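Local coordinates for tryparedoxin (Leishmania major, PDB 3S9F), which probably works as a thioredoxin-fold disulfide reductase in the parasite's peroxide-detoxifying pathway, passing electrons through a pair of cysteines, at residues 29-41 with 97-110. Numbering follows the deposited sequence. Where two conformers were deposited one is given.
Sequences GEALKLRKQADTA and FNAYYAKMPWLSIP
Arg35 and Ser108 form an antiparallel, hydrogen-bonded pair. Arg35 N donates to Ser108 O at 2.8 Å, and Ser108 N returns a bond to Arg35 O.

The guanidinium of Arg35 reaches helix 94-101. Its NH2 donates to Asn98 OD1 at 2.8 Å, nearly in the guanidinium plane and in the plane of the amide carbonyl; NH1 adds a weak bond to the same oxygen. With Arg35 CG anti to the backbone N, chi1 (179°) puts CG 3.4 Å from Tyr101 CE2. The bend at chi2 then brings the guanidinium round, with Tyr101 CD2 over the centre of one face. The ring stands steeply to that face, with 79° between the planes. Ser108 CB and a water sit over opposite faces of the Tyr101 ring, both toward the rim.

These strands belong to the mixed central sheet of the thioredoxin fold. Hairpin 34-41, with a type II' turn at Lys36 to Asp39, extends the sheet beside strand 107-108, whose other neighbour is strand 83-89.

At the hairpin turn, Gln37 N donates to Tyr101 OH at 2.8 Å, with a nearly straight N-H...O angle of 165°. Tyr101 OH in turn donates to Trp106 O. Gln37 NE2 also donates to Trp106 O, at 3.0 Å, so two side chains grip this carbonyl. One water accepts from Gln37 NE2 and donates to Tyr101 O. Another donates to Gln37 OE1 and to Pro105 O.

Apolar contacts line the side of the strands that faces away from Arg35 and Ser108. Leu34 CD1 meets Leu107 CD1 at 4.1 Å, the side chains crossing at about a right angle, while Leu34 CD2 lies against Ile109. Leu107 CD2 touches Lys36 CB. Separately, Pro110 CG makes van der Waals contact with Lys33 O at 3.2 Å.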
loop_
_atom_site.group_PDB
_atom_site.type_symbol
_atom_site.label_atom_id
_atom_site.label_comp_id
_atom_site.label_asym_id
_atom_site.label_seq_id
_atom_site.Cartn_x
_atom_site.Cartn_y
_atom_site.Cartn_z
ATOM N N GLY A 29 0.547 3.285 -0.053
ATOM C CA GLY A 29 1.149 2.767 1.169
ATOM C C GLY A 29 0.551 3.431 2.417
ATOM O O GLY A 29 0.234 2.752 3.396
ATOM N N GLU A 30 0.407 4.752 2.381
ATOM C CA GLU A 30 -0.149 5.503 3.527
ATOM C C GLU A 30 -1.623 5.197 3.752
ATOM O O GLU A 30 -2.136 5.381 4.869
ATOM C CB GLU A 30 0.043 7.002 3.351
ATOM C CG GLU A 30 1.496 7.478 3.452
ATOM C CD GLU A 30 1.643 9.001 3.428
ATOM O OE1 GLU A 30 0.648 9.721 3.656
ATOM O OE2 GLU A 30 2.777 9.483 3.194
ATOM N N ALA A 31 -2.301 4.734 2.698
ATOM C CA ALA A 31 -3.702 4.300 2.782
ATOM C C ALA A 31 -3.866 2.930 3.439
ATOM O O ALA A 31 -4.973 2.519 3.763
ATOM C CB ALA A 31 -4.347 4.292 1.390
ATOM N N LEU A 32 -2.771 2.197 3.604
ATOM C CA LEU A 32 -2.803 0.931 4.323
ATOM C C LEU A 32 -2.806 1.226 5.816
ATOM O O LEU A 32 -1.985 2.003 6.307
ATOM C CB LEU A 32 -1.585 0.076 3.967
ATOM C CG LEU A 32 -1.495 -1.325 4.577
ATOM C CD1 LEU A 32 -2.395 -2.262 3.806
ATOM C CD2 LEU A 32 -0.051 -1.808 4.530
ATOM N N LYS A 33 -3.723 0.616 6.541
ATOM C CA LYS A 33 -3.685 0.765 7.983
ATOM C C LYS A 33 -2.940 -0.458 8.530
ATOM O O LYS A 33 -3.237 -1.581 8.147
ATOM C CB LYS A 33 -5.093 0.936 8.558
ATOM C CG LYS A 33 -5.884 2.136 8.004
ATOM C CD LYS A 33 -5.041 3.419 7.907
ATOM C CE LYS A 33 -5.802 4.533 7.173
ATOM N NZ LYS A 33 -4.891 5.650 6.742
ATOM N N LEU A 34 -1.903 -0.226 9.329
ATOM C CA LEU A 34 -1.197 -1.323 9.986
ATOM C C LEU A 34 -1.912 -1.706 11.273
ATOM O O LEU A 34 -2.524 -0.856 11.940
ATOM C CB LEU A 34 0.252 -0.935 10.280
ATOM C CG LEU A 34 1.177 -0.699 9.085
ATOM C CD1 LEU A 34 2.529 -0.158 9.565
ATOM C CD2 LEU A 34 1.326 -1.968 8.210
ATOM N N ARG A 35 -1.870 -2.986 11.609
ATOM C CA ARG A 35 -2.397 -3.474 12.865
ATOM C C ARG A 35 -1.466 -3.048 14.032
ATOM O O ARG A 35 -0.245 -3.127 13.909
ATOM C CB ARG A 35 -2.492 -4.989 12.745
ATOM C CG ARG A 35 -2.976 -5.700 13.915
ATOM C CD ARG A 35 -4.406 -6.150 13.768
ATOM N NE ARG A 35 -4.700 -6.814 15.015
ATOM C CZ ARG A 35 -5.080 -8.075 15.156
ATOM N NH1 ARG A 35 -5.273 -8.537 16.382
ATOM N NH2 ARG A 35 -5.296 -8.848 14.097
ATOM N N LYS A 36 -2.060 -2.670 15.159
ATOM C CA LYS A 36 -1.330 -2.462 16.399
ATOM C C LYS A 36 -2.160 -3.105 17.474
ATOM O O LYS A 36 -3.058 -2.493 18.008
ATOM C CB LYS A 36 -1.133 -0.997 16.713
ATOM C CG LYS A 36 -0.357 -0.808 17.964
ATOM C CD LYS A 36 -0.134 0.630 18.261
ATOM C CE LYS A 36 0.605 0.781 19.545
ATOM N NZ LYS A 36 0.640 2.183 19.904
ATOM N N GLN A 37 -1.870 -4.356 17.755
ATOM C CA GLN A 37 -2.672 -5.154 18.643
ATOM C C GLN A 37 -4.119 -5.155 18.198
ATOM O O GLN A 37 -4.416 -5.539 17.083
ATOM C CB GLN A 37 -2.529 -4.693 20.085
ATOM C CG GLN A 37 -1.227 -5.156 20.722
ATOM C CD GLN A 37 -0.025 -4.545 20.061
ATOM O OE1 GLN A 37 0.124 -3.339 20.039
ATOM N NE2 GLN A 37 0.834 -5.384 19.504
ATOM N N ALA A 38 -5.021 -4.734 19.078
ATOM C CA ALA A 38 -6.440 -4.698 18.751
ATOM C C ALA A 38 -6.761 -3.555 17.803
ATOM O O ALA A 38 -7.714 -3.640 17.044
ATOM C CB ALA A 38 -7.278 -4.591 20.027
ATOM N N ASP A 39 -5.964 -2.493 17.841
ATOM C CA ASP A 39 -6.196 -1.331 17.001
ATOM C C ASP A 39 -5.574 -1.477 15.612
ATOM O O ASP A 39 -4.890 -2.458 15.293
ATOM C CB ASP A 39 -5.651 -0.064 17.672
ATOM C CG ASP A 39 -6.340 1.221 17.179
ATOM O OD1 ASP A 39 -7.376 1.134 16.472
ATOM O OD2 ASP A 39 -5.843 2.330 17.504
ATOM N N THR A 40 -5.843 -0.475 14.792
ATOM C CA THR A 40 -5.162 -0.285 13.536
ATOM C C THR A 40 -4.609 1.144 13.597
ATOM O O THR A 40 -5.250 2.034 14.161
ATOM C CB THR A 40 -6.142 -0.544 12.374
ATOM O OG1 THR A 40 -6.666 -1.876 12.499
ATOM C CG2 THR A 40 -5.456 -0.435 11.045
ATOM N N ALA A 41 -3.410 1.352 13.069
ATOM C CA ALA A 41 -2.735 2.645 13.164
ATOM C C ALA A 41 -2.262 3.193 11.812
ATOM O O ALA A 41 -2.220 2.472 10.816
ATOM C CB ALA A 41 -1.579 2.565 14.134
ATOM N N PHE A 97 -2.741 -16.884 12.663
ATOM C CA PHE A 97 -2.132 -15.553 12.532
ATOM C C PHE A 97 -2.387 -14.751 13.809
ATOM O O PHE A 97 -1.463 -14.135 14.358
ATOM C CB PHE A 97 -2.741 -14.814 11.330
ATOM C CG PHE A 97 -2.457 -13.349 11.322
ATOM C CD1 PHE A 97 -1.293 -12.865 10.744
ATOM C CD2 PHE A 97 -3.344 -12.448 11.911
ATOM C CE1 PHE A 97 -1.006 -11.470 10.742
ATOM C CE2 PHE A 97 -3.085 -11.082 11.920
ATOM C CZ PHE A 97 -1.915 -10.577 11.342
ATOM N N ASN A 98 -3.640 -14.762 14.282
ATOM C CA ASN A 98 -3.979 -13.970 15.466
ATOM C C ASN A 98 -3.371 -14.496 16.768
ATOM O O ASN A 98 -2.936 -13.699 17.614
ATOM C CB ASN A 98 -5.486 -13.745 15.597
ATOM C CG ASN A 98 -5.962 -12.591 14.749
ATOM O OD1 ASN A 98 -5.593 -11.438 14.992
ATOM N ND2 ASN A 98 -6.759 -12.893 13.729
ATOM N N ALA A 99 -3.333 -15.818 16.908
ATOM C CA ALA A 99 -2.746 -16.491 18.106
ATOM C C ALA A 99 -1.269 -16.097 18.248
ATOM O O ALA A 99 -0.765 -15.857 19.362
ATOM C CB ALA A 99 -2.876 -18.002 18.006
ATOM N N TYR A 100 -0.582 -16.082 17.112
ATOM C CA TYR A 100 0.847 -15.759 17.042
ATOM C C TYR A 100 1.124 -14.276 17.221
ATOM O O TYR A 100 2.011 -13.894 17.991
ATOM C CB TYR A 100 1.433 -16.296 15.723
ATOM C CG TYR A 100 2.952 -16.252 15.587
ATOM C CD1 TYR A 100 3.795 -16.524 16.674
ATOM C CD2 TYR A 100 3.530 -15.983 14.358
ATOM C CE1 TYR A 100 5.207 -16.484 16.517
ATOM C CE2 TYR A 100 4.923 -15.959 14.187
ATOM C CZ TYR A 100 5.734 -16.215 15.260
ATOM O OH TYR A 100 7.087 -16.204 15.086
ATOM N N TYR A 101 0.367 -13.432 16.527
ATOM C CA TYR A 101 0.588 -11.992 16.638
ATOM C C TYR A 101 0.278 -11.503 18.055
ATOM O O TYR A 101 0.883 -10.551 18.545
ATOM C CB TYR A 101 -0.259 -11.225 15.620
ATOM C CG TYR A 101 -0.137 -9.718 15.770
ATOM C CD1 TYR A 101 1.108 -9.071 15.656
ATOM C CD2 TYR A 101 -1.268 -8.940 16.010
ATOM C CE1 TYR A 101 1.205 -7.681 15.784
ATOM C CE2 TYR A 101 -1.183 -7.559 16.157
ATOM C CZ TYR A 101 0.055 -6.939 16.041
ATOM O OH TYR A 101 0.146 -5.578 16.191
ATOM N N ALA A 102 -0.631 -12.192 18.734
ATOM C CA ALA A 102 -0.966 -11.859 20.133
ATOM C C ALA A 102 0.242 -11.902 21.073
ATOM O O ALA A 102 0.251 -11.237 22.117
ATOM C CB ALA A 102 -2.064 -12.811 20.660
ATOM N N LYS A 103 1.249 -12.691 20.702
ATOM C CA LYS A 103 2.480 -12.830 21.486
ATOM C C LYS A 103 3.469 -11.675 21.227
ATOM O O LYS A 103 4.492 -11.562 21.905
ATOM C CB LYS A 103 3.142 -14.170 21.155
ATOM C CG LYS A 103 2.286 -15.360 21.586
ATOM C CD LYS A 103 2.930 -16.685 21.239
ATOM C CE LYS A 103 2.245 -17.792 22.013
ATOM N NZ LYS A 103 2.586 -19.135 21.495
ATOM N N MET A 104 3.163 -10.840 20.243
ATOM C CA MET A 104 4.091 -9.777 19.809
ATOM C C MET A 104 3.654 -8.393 20.252
ATOM O O MET A 104 2.462 -8.088 20.234
ATOM C CB MET A 104 4.222 -9.796 18.287
ATOM C CG MET A 104 4.718 -11.115 17.759
ATOM S SD MET A 104 4.490 -11.186 15.983
ATOM C CE MET A 104 5.059 -12.838 15.707
ATOM N N PRO A 105 4.604 -7.555 20.633
ATOM C CA PRO A 105 4.312 -6.201 21.115
ATOM C C PRO A 105 4.359 -5.142 20.025
ATOM O O PRO A 105 4.134 -3.980 20.296
ATOM C CB PRO A 105 5.457 -5.936 22.082
ATOM C CG PRO A 105 6.545 -6.765 21.608
ATOM C CD PRO A 105 5.944 -7.994 21.026
ATOM N N TRP A 106 4.668 -5.560 18.810
ATOM C CA TRP A 106 4.838 -4.638 17.707
ATOM C C TRP A 106 3.651 -4.579 16.737
ATOM O O TRP A 106 2.549 -4.920 17.091
ATOM C CB TRP A 106 6.146 -4.939 16.980
ATOM C CG TRP A 106 6.314 -6.352 16.637
ATOM C CD1 TRP A 106 5.623 -7.044 15.706
ATOM C CD2 TRP A 106 7.246 -7.272 17.207
ATOM N NE1 TRP A 106 6.051 -8.333 15.655
ATOM C CE2 TRP A 106 7.054 -8.500 16.567
ATOM C CE3 TRP A 106 8.216 -7.181 18.200
ATOM C CZ2 TRP A 106 7.788 -9.616 16.887
ATOM C CZ3 TRP A 106 8.941 -8.278 18.502
ATOM C CH2 TRP A 106 8.724 -9.487 17.858
ATOM N N LEU A 107 3.907 -4.114 15.520
ATOM C CA LEU A 107 2.870 -3.914 14.507
ATOM C C LEU A 107 2.721 -5.091 13.548
ATOM O O LEU A 107 3.560 -5.932 13.501
ATOM C CB LEU A 107 3.208 -2.690 13.661
ATOM C CG LEU A 107 3.515 -1.373 14.380
ATOM C CD1 LEU A 107 3.805 -0.240 13.438
ATOM C CD2 LEU A 107 2.368 -1.043 15.241
ATOM N N SER A 108 1.653 -5.103 12.763
ATOM C CA SER A 108 1.542 -6.140 11.713
ATOM C C SER A 108 0.885 -5.591 10.462
ATOM O O SER A 108 0.010 -4.752 10.502
ATOM C CB SER A 108 0.739 -7.371 12.213
ATOM O OG SER A 108 0.714 -8.416 11.242
ATOM N N ILE A 109 1.315 -6.107 9.323
ATOM C CA ILE A 109 0.488 -6.020 8.132
ATOM C C ILE A 109 -0.770 -6.860 8.425
ATOM O O ILE A 109 -0.661 -7.980 8.944
ATOM C CB ILE A 109 1.273 -6.593 6.936
ATOM C CG1 ILE A 109 2.494 -5.690 6.635
ATOM C CG2 ILE A 109 0.356 -6.752 5.710
ATOM C CD1 ILE A 109 3.570 -6.380 5.749
ATOM N N PRO A 110 -1.966 -6.320 8.127
ATOM C CA PRO A 110 -3.171 -7.069 8.453
ATOM C C PRO A 110 -3.213 -8.404 7.710
ATOM O O PRO A 110 -2.669 -8.538 6.601
ATOM C CB PRO A 110 -4.296 -6.159 7.972
ATOM C CG PRO A 110 -3.715 -4.777 8.053
ATOM C CD PRO A 110 -2.261 -4.959 7.651
HETATM O O HOH W 1 -0.415 -8.149 19.500
HETATM O O HOH W 2 2.873 -1.988 19.056
#